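PDB 5UID: aminotransferase TlmJ, which probably catalyses pyridoxal 5'-phosphate-dependent amino transfer in natural-product biosynthesis, as a member of the DegT/DnrJ/EryC1 family. Local coordinates for residues A45-V50 with V257-L262; R275-L280 with Y301-R306; D284-P289 with A378-L383. All blocks are in the same frame, centred on the assembly; numbering follows the deposited sequence.

Contact 1: A45-V50 with V257-L262; sequences AEHLGV and VQLRRL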
loop_
_atom_site.group_PDB
_atom_site.type_symbol
_atom_site.label_atom_id
_atom_site.label_comp_id
_atom_site.label_asym_id
_atom_site.label_seq_id
_atom_site.Cartn_x
_atom_site.Cartn_y
_atom_site.Cartn_z
ATOM N N ALA A 45 14.523 3.634 -14.111
ATOM C CA ALA A 45 15.968 3.590 -13.904
ATOM C C ALA A 45 16.711 4.332 -15.008
ATOM O O ALA A 45 17.685 5.046 -14.739
ATOM C CB ALA A 45 16.444 2.139 -13.822
ATOM N N GLU A 46 16.271 4.174 -16.258
ATOM C CA GLU A 46 16.871 4.934 -17.349
ATOM C C GLU A 46 16.618 6.427 -17.177
ATOM O O GLU A 46 17.498 7.251 -17.452
ATOM C CB GLU A 46 16.327 4.447 -18.690
ATOM C CG GLU A 46 16.846 5.223 -19.891
ATOM C CD GLU A 46 16.216 4.772 -21.195
ATOM O OE1 GLU A 46 15.495 3.751 -21.190
ATOM O OE2 GLU A 46 16.440 5.442 -22.226
ATOM N N HIS A 47 15.418 6.790 -16.715
ATOM C CA HIS A 47 15.114 8.189 -16.436
ATOM C C HIS A 47 16.067 8.763 -15.394
ATOM O O HIS A 47 16.501 9.916 -15.506
ATOM C CB HIS A 47 13.661 8.313 -15.974
ATOM C CG HIS A 47 13.300 9.672 -15.461
ATOM N ND1 HIS A 47 13.168 10.769 -16.285
ATOM C CD2 HIS A 47 13.036 10.109 -14.208
ATOM C CE1 HIS A 47 12.840 11.824 -15.560
ATOM N NE2 HIS A 47 12.755 11.451 -14.296
ATOM N N LEU A 48 16.413 7.970 -14.379
ATOM C CA LEU A 48 17.340 8.415 -13.347
ATOM C C LEU A 48 18.795 8.309 -13.774
ATOM O O LEU A 48 19.660 8.903 -13.124
ATOM C CB LEU A 48 17.138 7.601 -12.069
ATOM C CG LEU A 48 15.776 7.731 -11.394
ATOM C CD1 LEU A 48 15.713 6.833 -10.168
ATOM C CD2 LEU A 48 15.509 9.184 -11.029
ATOM N N GLY A 49 19.083 7.571 -14.842
ATOM C CA GLY A 49 20.458 7.334 -15.228
ATOM C C GLY A 49 21.181 6.327 -14.362
ATOM O O GLY A 49 22.392 6.451 -14.162
ATOM N N VAL A 50 20.466 5.335 -13.832
ATOM C CA VAL A 50 21.044 4.305 -12.980
ATOM C C VAL A 50 20.690 2.938 -13.553
ATOM O O VAL A 50 19.950 2.819 -14.529
ATOM C CB VAL A 50 20.567 4.417 -11.516
ATOM C CG1 VAL A 50 20.983 5.754 -10.922
ATOM C CG2 VAL A 50 19.056 4.239 -11.437
ATOM N N VAL A 257 3.368 5.115 -19.035
ATOM C CA VAL A 257 2.734 6.136 -19.863
ATOM C C VAL A 257 3.006 7.523 -19.292
ATOM O O VAL A 257 3.375 8.450 -20.023
ATOM C CB VAL A 257 1.224 5.862 -19.993
ATOM C CG1 VAL A 257 0.547 6.984 -20.766
ATOM C CG2 VAL A 257 0.979 4.521 -20.672
ATOM N N GLN A 258 2.837 7.682 -17.977
ATOM C CA GLN A 258 3.086 8.976 -17.347
ATOM C C GLN A 258 4.548 9.386 -17.480
ATOM O O GLN A 258 4.855 10.574 -17.642
ATOM C CB GLN A 258 2.675 8.931 -15.875
ATOM C CG GLN A 258 1.176 8.858 -15.646
ATOM C CD GLN A 258 0.525 10.226 -15.593
ATOM O OE1 GLN A 258 0.855 11.050 -14.738
ATOM N NE2 GLN A 258 -0.403 10.477 -16.511
ATOM N N LEU A 259 5.464 8.418 -17.415
ATOM C CA LEU A 259 6.883 8.736 -17.543
ATOM C C LEU A 259 7.203 9.298 -18.924
ATOM O O LEU A 259 7.981 10.251 -19.048
ATOM C CB LEU A 259 7.725 7.494 -17.252
ATOM C CG LEU A 259 9.242 7.680 -17.269
ATOM C CD1 LEU A 259 9.649 8.827 -16.355
ATOM C CD2 LEU A 259 9.939 6.393 -16.861
ATOM N N ARG A 260 6.607 8.728 -19.976
ATOM C CA ARG A 260 6.832 9.258 -21.320
ATOM C C ARG A 260 6.261 10.660 -21.474
ATOM O O ARG A 260 6.784 11.458 -22.262
ATOM C CB ARG A 260 6.228 8.324 -22.370
ATOM C CG ARG A 260 7.031 7.062 -22.615
ATOM C CD ARG A 260 6.450 6.253 -23.765
ATOM N NE ARG A 260 5.205 5.580 -23.401
ATOM C CZ ARG A 260 5.139 4.337 -22.933
ATOM N NH1 ARG A 260 6.247 3.627 -22.769
ATOM N NH2 ARG A 260 3.963 3.803 -22.628
ATOM N N ARG A 261 5.195 10.976 -20.739
ATOM C CA ARG A 261 4.586 12.300 -20.769
ATOM C C ARG A 261 5.225 13.272 -19.789
ATOM O O ARG A 261 4.940 14.473 -19.862
ATOM C CB ARG A 261 3.085 12.199 -20.467
ATOM C CG ARG A 261 2.300 11.329 -21.441
ATOM C CD ARG A 261 0.823 11.289 -21.074
ATOM N NE ARG A 261 0.194 12.601 -21.201
ATOM C CZ ARG A 261 -1.031 12.890 -20.773
ATOM N NH1 ARG A 261 -1.767 11.960 -20.179
ATOM N NH2 ARG A 261 -1.520 14.113 -20.934
ATOM N N LEU A 262 6.079 12.784 -18.886
ATOM C CA LEU A 262 6.651 13.638 -17.845
ATOM C C LEU A 262 7.370 14.864 -18.394
ATOM O O LEU A 262 7.145 15.965 -17.862
ATOM C CB LEU A 262 7.575 12.805 -16.949
ATOM C CG LEU A 262 8.296 13.551 -15.825
ATOM C CD1 LEU A 262 7.295 14.205 -14.888
ATOM C CD2 LEU A 262 9.225 12.617 -15.057
#
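His47, the residue of 45-50 that touches 257-262, has its NE2 hydrogen-bonded to the carbonyl O of Val163. As a carbonyl can only accept, NE2 must be the donor, and this bond limits how the ring can turn between Leu259 and Leu262. With CG anti to the backbone N (chi1 171°), the imidazole extends from its helix across the gap, where the nearest CA atoms, those of His47 and Leu259, are still 8.3 Å apart. Leu259 CD1 lies over one face of the ring, 4.1 Å from the His47 ring centroid and 20° off its normal. That is CH-pi geometry, displaced toward the rim, since the methyl is closest to His47 CG at 3.9 Å. Leu262, one turn on, brings CD2 obliquely to the far end of the imidazole, 3.7 Å from His47 CE1. No hydrogen bond joins the two segments, so their shared interface is apolar apart from the ring's own polarity. Just beyond His47 the helix closes in a Schellman motif: Val50 N bonds to Ala45 O at 2.9 Å, Gly49 N bonds weakly to Glu46 O, and Gly49 takes positive phi as C-prime residue. Leu262 also touches Ile188, which follows the predicted cofactor lysine Lys187 in sequence. Ile254, earlier on helix 249-280, lines the pyridoxal-5'-phosphate pocket, which places this helix-helix contact near the cofactor site of a fold type I aminotransferase.

Contact 2: R275-L280 with Y301-R306; sequences RYDQGL and YFYWVR. With SO4 (sulfate ion), chain F.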
loop_
_atom_site.group_PDB
_atom_site.type_symbol
_atom_site.label_atom_id
_atom_site.label_comp_id
_atom_site.label_asym_id
_atom_site.label_seq_id
_atom_site.Cartn_x
_atom_site.Cartn_y
_atom_site.Cartn_z
ATOM N N ARG A 275 5.253 32.473 -16.367
ATOM C CA ARG A 275 4.169 33.445 -16.456
ATOM C C ARG A 275 3.842 34.022 -15.084
ATOM O O ARG A 275 3.570 35.222 -14.957
ATOM C CB ARG A 275 2.932 32.799 -17.083
ATOM C CG ARG A 275 1.706 33.700 -17.101
ATOM C CD ARG A 275 1.918 34.928 -17.980
ATOM N NE ARG A 275 0.837 35.900 -17.829
ATOM C CZ ARG A 275 0.947 37.046 -17.164
ATOM N NH1 ARG A 275 2.099 37.377 -16.597
ATOM N NH2 ARG A 275 -0.091 37.867 -17.073
ATOM N N TYR A 276 3.865 33.181 -14.046
ATOM C CA TYR A 276 3.714 33.677 -12.681
ATOM C C TYR A 276 4.807 34.686 -12.345
ATOM O O TYR A 276 4.531 35.758 -11.794
ATOM C CB TYR A 276 3.751 32.515 -11.686
ATOM C CG TYR A 276 2.462 31.738 -11.535
ATOM C CD1 TYR A 276 1.260 32.230 -12.027
ATOM C CD2 TYR A 276 2.449 30.512 -10.881
ATOM C CE1 TYR A 276 0.080 31.514 -11.879
ATOM C CE2 TYR A 276 1.282 29.790 -10.729
ATOM C CZ TYR A 276 0.099 30.296 -11.229
ATOM O OH TYR A 276 -1.063 29.571 -11.072
ATOM N N ASP A 277 6.061 34.351 -12.667
ATOM C CA ASP A 277 7.163 35.278 -12.426
ATOM C C ASP A 277 6.926 36.609 -13.125
ATOM O O ASP A 277 7.180 37.673 -12.552
ATOM C CB ASP A 277 8.486 34.666 -12.890
ATOM C CG ASP A 277 8.916 33.476 -12.049
ATOM O OD1 ASP A 277 8.440 33.342 -10.899
ATOM O OD2 ASP A 277 9.742 32.678 -12.540
ATOM N N GLN A 278 6.428 36.570 -14.363
ATOM C CA GLN A 278 6.211 37.803 -15.110
ATOM C C GLN A 278 5.138 38.669 -14.461
ATOM O O GLN A 278 5.301 39.891 -14.353
ATOM C CB GLN A 278 5.835 37.479 -16.556
ATOM C CG GLN A 278 5.641 38.705 -17.436
ATOM C CD GLN A 278 5.153 38.350 -18.828
ATOM O OE1 GLN A 278 4.443 37.363 -19.016
ATOM N NE2 GLN A 278 5.538 39.155 -19.813
ATOM N N GLY A 279 4.040 38.061 -14.014
ATOM C CA GLY A 279 2.921 38.827 -13.497
ATOM C C GLY A 279 3.015 39.237 -12.043
ATOM O O GLY A 279 2.240 40.097 -11.612
ATOM N N LEU A 280 3.943 38.661 -11.277
ATOM C CA LEU A 280 4.008 38.902 -9.842
ATOM C C LEU A 280 5.353 39.418 -9.349
ATOM O O LEU A 280 5.509 39.617 -8.138
ATOM C CB LEU A 280 3.662 37.617 -9.077
ATOM C CG LEU A 280 2.303 36.971 -9.345
ATOM C CD1 LEU A 280 2.158 35.707 -8.520
ATOM C CD2 LEU A 280 1.173 37.935 -9.047
ATOM N N TYR A 301 7.025 21.599 -8.866
ATOM C CA TYR A 301 5.963 20.983 -8.079
ATOM C C TYR A 301 5.201 22.005 -7.242
ATOM O O TYR A 301 3.972 21.930 -7.147
ATOM C CB TYR A 301 6.548 19.891 -7.178
ATOM C CG TYR A 301 5.508 19.125 -6.392
ATOM C CD1 TYR A 301 4.425 18.535 -7.031
ATOM C CD2 TYR A 301 5.615 18.983 -5.013
ATOM C CE1 TYR A 301 3.470 17.833 -6.320
ATOM C CE2 TYR A 301 4.667 18.277 -4.293
ATOM C CZ TYR A 301 3.595 17.707 -4.952
ATOM O OH TYR A 301 2.645 17.009 -4.243
ATOM N N PHE A 302 5.907 22.953 -6.630
ATOM C CA PHE A 302 5.304 24.061 -5.905
ATOM C C PHE A 302 5.664 25.376 -6.580
ATOM O O PHE A 302 6.769 25.542 -7.106
ATOM C CB PHE A 302 5.785 24.136 -4.445
ATOM C CG PHE A 302 5.392 22.963 -3.600
ATOM C CD1 PHE A 302 4.171 22.336 -3.770
ATOM C CD2 PHE A 302 6.249 22.497 -2.614
ATOM C CE1 PHE A 302 3.816 21.261 -2.978
ATOM C CE2 PHE A 302 5.902 21.419 -1.823
ATOM C CZ PHE A 302 4.683 20.801 -2.004
ATOM N N TYR A 303 4.727 26.320 -6.549
ATOM C CA TYR A 303 5.040 27.728 -6.779
ATOM C C TYR A 303 4.672 28.467 -5.498
ATOM O O TYR A 303 3.506 28.816 -5.285
ATOM C CB TYR A 303 4.307 28.297 -7.989
ATOM C CG TYR A 303 4.845 29.653 -8.380
ATOM C CD1 TYR A 303 5.910 29.770 -9.264
ATOM C CD2 TYR A 303 4.312 30.817 -7.840
ATOM C CE1 TYR A 303 6.415 31.006 -9.615
ATOM C CE2 TYR A 303 4.813 32.058 -8.183
ATOM C CZ TYR A 303 5.866 32.145 -9.072
ATOM O OH TYR A 303 6.367 33.377 -9.421
ATOM N N TRP A 304 5.663 28.696 -4.644
ATOM C CA TRP A 304 5.443 29.292 -3.334
ATOM C C TRP A 304 5.782 30.776 -3.374
ATOM O O TRP A 304 6.836 31.168 -3.884
ATOM C CB TRP A 304 6.275 28.580 -2.265
ATOM C CG TRP A 304 7.767 28.719 -2.427
ATOM C CD1 TRP A 304 8.590 29.560 -1.734
ATOM C CD2 TRP A 304 8.608 27.989 -3.331
ATOM N NE1 TRP A 304 9.889 29.399 -2.150
ATOM C CE2 TRP A 304 9.929 28.443 -3.130
ATOM C CE3 TRP A 304 8.374 26.997 -4.291
ATOM C CZ2 TRP A 304 11.010 27.939 -3.853
ATOM C CZ3 TRP A 304 9.449 26.501 -5.009
ATOM C CH2 TRP A 304 10.750 26.972 -4.785
ATOM N N VAL A 305 4.880 31.593 -2.846
ATOM C CA VAL A 305 5.102 33.024 -2.715
ATOM C C VAL A 305 5.156 33.360 -1.233
ATOM O O VAL A 305 4.526 32.697 -0.401
ATOM C CB VAL A 305 4.009 33.846 -3.428
ATOM C CG1 VAL A 305 4.121 33.681 -4.937
ATOM C CG2 VAL A 305 2.630 33.426 -2.942
ATOM N N ARG A 306 5.921 34.398 -0.905
ATOM C CA ARG A 306 6.127 34.814 0.473
ATOM C C ARG A 306 5.551 36.205 0.694
ATOM O O ARG A 306 5.675 37.086 -0.163
ATOM C CB ARG A 306 7.615 34.802 0.830
ATOM C CG ARG A 306 8.210 33.408 0.959
ATOM C CD ARG A 306 9.726 33.469 0.901
ATOM N NE ARG A 306 10.196 33.682 -0.464
ATOM C CZ ARG A 306 11.308 34.337 -0.783
ATOM N NH1 ARG A 306 12.068 34.863 0.169
ATOM N NH2 ARG A 306 11.653 34.475 -2.055
HETATM S S SO4 F . 14.851 36.342 -1.808
HETATM O O1 SO4 F . 15.691 37.461 -2.226
HETATM O O2 SO4 F . 15.622 35.452 -0.947
HETATM O O3 SO4 F . 13.696 36.852 -1.075
HETATM O O4 SO4 F . 14.398 35.607 -2.987
#
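Tyr303 presents one ring face to Tyr276, whose CB and CD2 both lie over it, and its hydroxyl edge to Asp277 OD1, which sits near the ring plane. This is a helix packed on a sheet: the end of helix 249-280 lies against strand 303-306, which pairs antiparallel with strand 355-358. The two rings form an edge-to-face pair, with centroids of Tyr276 and Tyr303 4.9 Å apart and planes at 58°. Tyr276 CD2 leads the edge, 3.6 Å from Tyr303 CG. Behind it, Tyr276 CB makes a CH-pi contact 3.7 Å from the Tyr303 centroid. A chi1 of -168° swings the Tyr303 ring off its strand toward the helix. Tyr276 OH bonds to Pro359 O, while Val369, Val372 and Ile373 of helix 366-383 also pack on this tyrosine. At the far end of the strand, Arg306 binds a sulfate, probably from the crystallisation liquor, through NH1 to O3 at 2.9 Å and NH2 to O4 at 3.1 Å; NH2 is also bonded to Cys288 O. Across the contact, Tyr303 OH donates a short 2.5 Å hydrogen bond to Asp277 OD1, meeting the anti side of that oxygen 23° out of the carboxylate plane.

Contact 3: D284-P289 with A378-L383; sequences DGLRCP and AGLAAL. With SO4 (sulfate ion), chain H.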
loop_
_atom_site.group_PDB
_atom_site.type_symbol
_atom_site.label_atom_id
_atom_site.label_comp_id
_atom_site.label_asym_id
_atom_site.label_seq_id
_atom_site.Cartn_x
_atom_site.Cartn_y
_atom_site.Cartn_z
ATOM N N ASP A 284 4.795 44.721 -4.888
ATOM C CA ASP A 284 5.291 45.005 -3.549
ATOM C C ASP A 284 4.513 44.206 -2.510
ATOM O O ASP A 284 3.296 44.035 -2.617
ATOM C CB ASP A 284 5.188 46.498 -3.250
ATOM C CG ASP A 284 5.669 46.843 -1.856
ATOM O OD1 ASP A 284 6.897 46.833 -1.629
ATOM O OD2 ASP A 284 4.818 47.118 -0.984
ATOM N N GLY A 285 5.226 43.722 -1.495
ATOM C CA GLY A 285 4.635 42.880 -0.480
ATOM C C GLY A 285 4.597 41.408 -0.822
ATOM O O GLY A 285 4.049 40.621 -0.039
ATOM N N LEU A 286 5.163 41.008 -1.958
ATOM C CA LEU A 286 5.165 39.621 -2.394
ATOM C C LEU A 286 6.553 39.258 -2.896
ATOM O O LEU A 286 7.226 40.076 -3.528
ATOM C CB LEU A 286 4.131 39.380 -3.501
ATOM C CG LEU A 286 3.815 37.925 -3.840
ATOM C CD1 LEU A 286 3.138 37.262 -2.656
ATOM C CD2 LEU A 286 2.942 37.842 -5.080
ATOM N N ARG A 287 6.975 38.027 -2.613
ATOM C CA ARG A 287 8.269 37.518 -3.052
ATOM C C ARG A 287 8.051 36.206 -3.793
ATOM O O ARG A 287 7.605 35.218 -3.200
ATOM C CB ARG A 287 9.219 37.329 -1.867
ATOM C CG ARG A 287 10.006 38.580 -1.507
ATOM C CD ARG A 287 11.130 38.813 -2.503
ATOM N NE ARG A 287 11.718 40.145 -2.388
ATOM C CZ ARG A 287 12.775 40.555 -3.084
ATOM N NH1 ARG A 287 13.366 39.732 -3.940
ATOM N NH2 ARG A 287 13.245 41.785 -2.921
ATOM N N CYS A 288 8.362 36.201 -5.086
ATOM C CA CYS A 288 8.293 34.998 -5.891
ATOM C C CYS A 288 9.454 34.075 -5.521
ATOM O O CYS A 288 10.377 34.481 -4.812
ATOM C CB CYS A 288 8.315 35.372 -7.373
ATOM S SG CYS A 288 6.873 36.330 -7.893
ATOM N N PRO A 289 9.425 32.817 -5.963
ATOM C CA PRO A 289 10.538 31.905 -5.669
ATOM C C PRO A 289 11.853 32.461 -6.179
ATOM O O PRO A 289 11.898 33.095 -7.245
ATOM C CB PRO A 289 10.150 30.623 -6.420
ATOM C CG PRO A 289 8.670 30.665 -6.474
ATOM C CD PRO A 289 8.308 32.115 -6.624
ATOM N N ALA A 378 -4.807 41.492 -6.964
ATOM C CA ALA A 378 -5.914 42.215 -6.348
ATOM C C ALA A 378 -5.969 41.967 -4.846
ATOM O O ALA A 378 -6.240 42.890 -4.068
ATOM C CB ALA A 378 -7.235 41.818 -7.006
ATOM N N GLY A 379 -5.718 40.728 -4.422
ATOM C CA GLY A 379 -5.759 40.423 -3.001
ATOM C C GLY A 379 -4.708 41.174 -2.210
ATOM O O GLY A 379 -4.993 41.719 -1.140
ATOM N N LEU A 380 -3.479 41.223 -2.728
ATOM C CA LEU A 380 -2.422 41.936 -2.022
ATOM C C LEU A 380 -2.658 43.441 -2.029
ATOM O O LEU A 380 -2.290 44.126 -1.068
ATOM C CB LEU A 380 -1.064 41.605 -2.635
ATOM C CG LEU A 380 0.111 41.742 -1.668
ATOM C CD1 LEU A 380 -0.098 40.852 -0.452
ATOM C CD2 LEU A 380 1.410 41.397 -2.362
ATOM N N ALA A 381 -3.268 43.974 -3.092
ATOM C CA ALA A 381 -3.594 45.396 -3.112
ATOM C C ALA A 381 -4.633 45.735 -2.051
ATOM O O ALA A 381 -4.542 46.780 -1.396
ATOM C CB ALA A 381 -4.088 45.806 -4.499
ATOM N N ALA A 382 -5.620 44.860 -1.860
ATOM C CA ALA A 382 -6.670 45.115 -0.881
ATOM C C ALA A 382 -6.189 44.910 0.550
ATOM O O ALA A 382 -6.665 45.595 1.461
ATOM C CB ALA A 382 -7.875 44.216 -1.160
ATOM N N LEU A 383 -5.260 43.983 0.770
ATOM C CA LEU A 383 -4.762 43.695 2.108
ATOM C C LEU A 383 -3.573 44.562 2.503
ATOM O O LEU A 383 -3.048 44.398 3.609
ATOM C CB LEU A 383 -4.382 42.216 2.222
ATOM C CG LEU A 383 -5.544 41.228 2.099
ATOM C CD1 LEU A 383 -5.052 39.796 2.209
ATOM C CD2 LEU A 383 -6.602 41.520 3.150
HETATM S S SO4 H . 10.493 39.003 -6.916
HETATM O O1 SO4 H . 10.715 40.330 -7.485
HETATM O O2 SO4 H . 10.915 37.984 -7.874
HETATM O O3 SO4 H . 11.272 38.865 -5.691
HETATM O O4 SO4 H . 9.075 38.834 -6.615
#
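Leu380 points from helix 366-383 into the loop that follows helix 249-280, and one methyl, CD2, does nearly all the touching. The side chain stands out from the helix, its chi1 of -154° placing CG beside the carbonyl carbon, and lays CD2 against successive parts of the loop. This methyl of Leu380 is 3.3 Å from Asp284 O, 3.5 Å from Gly285 C and 3.6 Å from Leu286 CB. It therefore rests mainly on backbone, with Leu286 supplying the side-chain part.

Leu286 sends its CA-CB bond toward the helix but then turns aside: at its CB, the directions to its own CG and to Leu380 CD2 are about 117° apart. The two leucines thus meet by one methyl against one methylene and do not interdigitate. The Leu286 side chain also touches Leu280, Val305 and Met307. Gly285, whose CA and that of Leu380, 7.3 Å apart, are the nearest CA pair, has positive phi and brings main-chain atoms close to the methyl. Leu380 also touches Val283, just before this loop.

Farther along, Cys288 N donates to O4 of a sulfate, probably from the crystallisation liquor, at 3.1 Å and an almost straight 173°. Arg287 NH1 is close by, 2.9 Å from sulfate O3, which lies obliquely to the guanidinium.

The contact joins helix 366-383, the last helix modelled, to the loop between helix 249-280 and strand 296-297. No hydrogen bond or salt bridge crosses between the two segments. The loop's backbone instead bonds to Arg306, through Arg287 N and Cys288 O. What joins loop and helix is van der Waals packing of one methyl on main-chain atoms and one methylene, which implies an attachment without directional bonds.

Helix 249-280 runs through contacts 1 and 2, whose centres are 26 Å apart and whose nearest atoms are about 9 Å apart. Near its start, Asn248, Val250, Ala251 and Ile254 belong to the pyridoxal-5'-phosphate pocket, so contact 1 lies toward the cofactor end and contact 2 at the opposite end of the helix. Contact 3 is more remote, its centre 37 Å from that of contact 1. Contacts 2 and 3, with centres 11 Å apart, touch directly: Arg306 O and Arg287 N, 2.9 Å apart, probably form a hydrogen bond, and Tyr303 OH packs 3.4 Å from Cys288 SG. Their segments alternate along the chain.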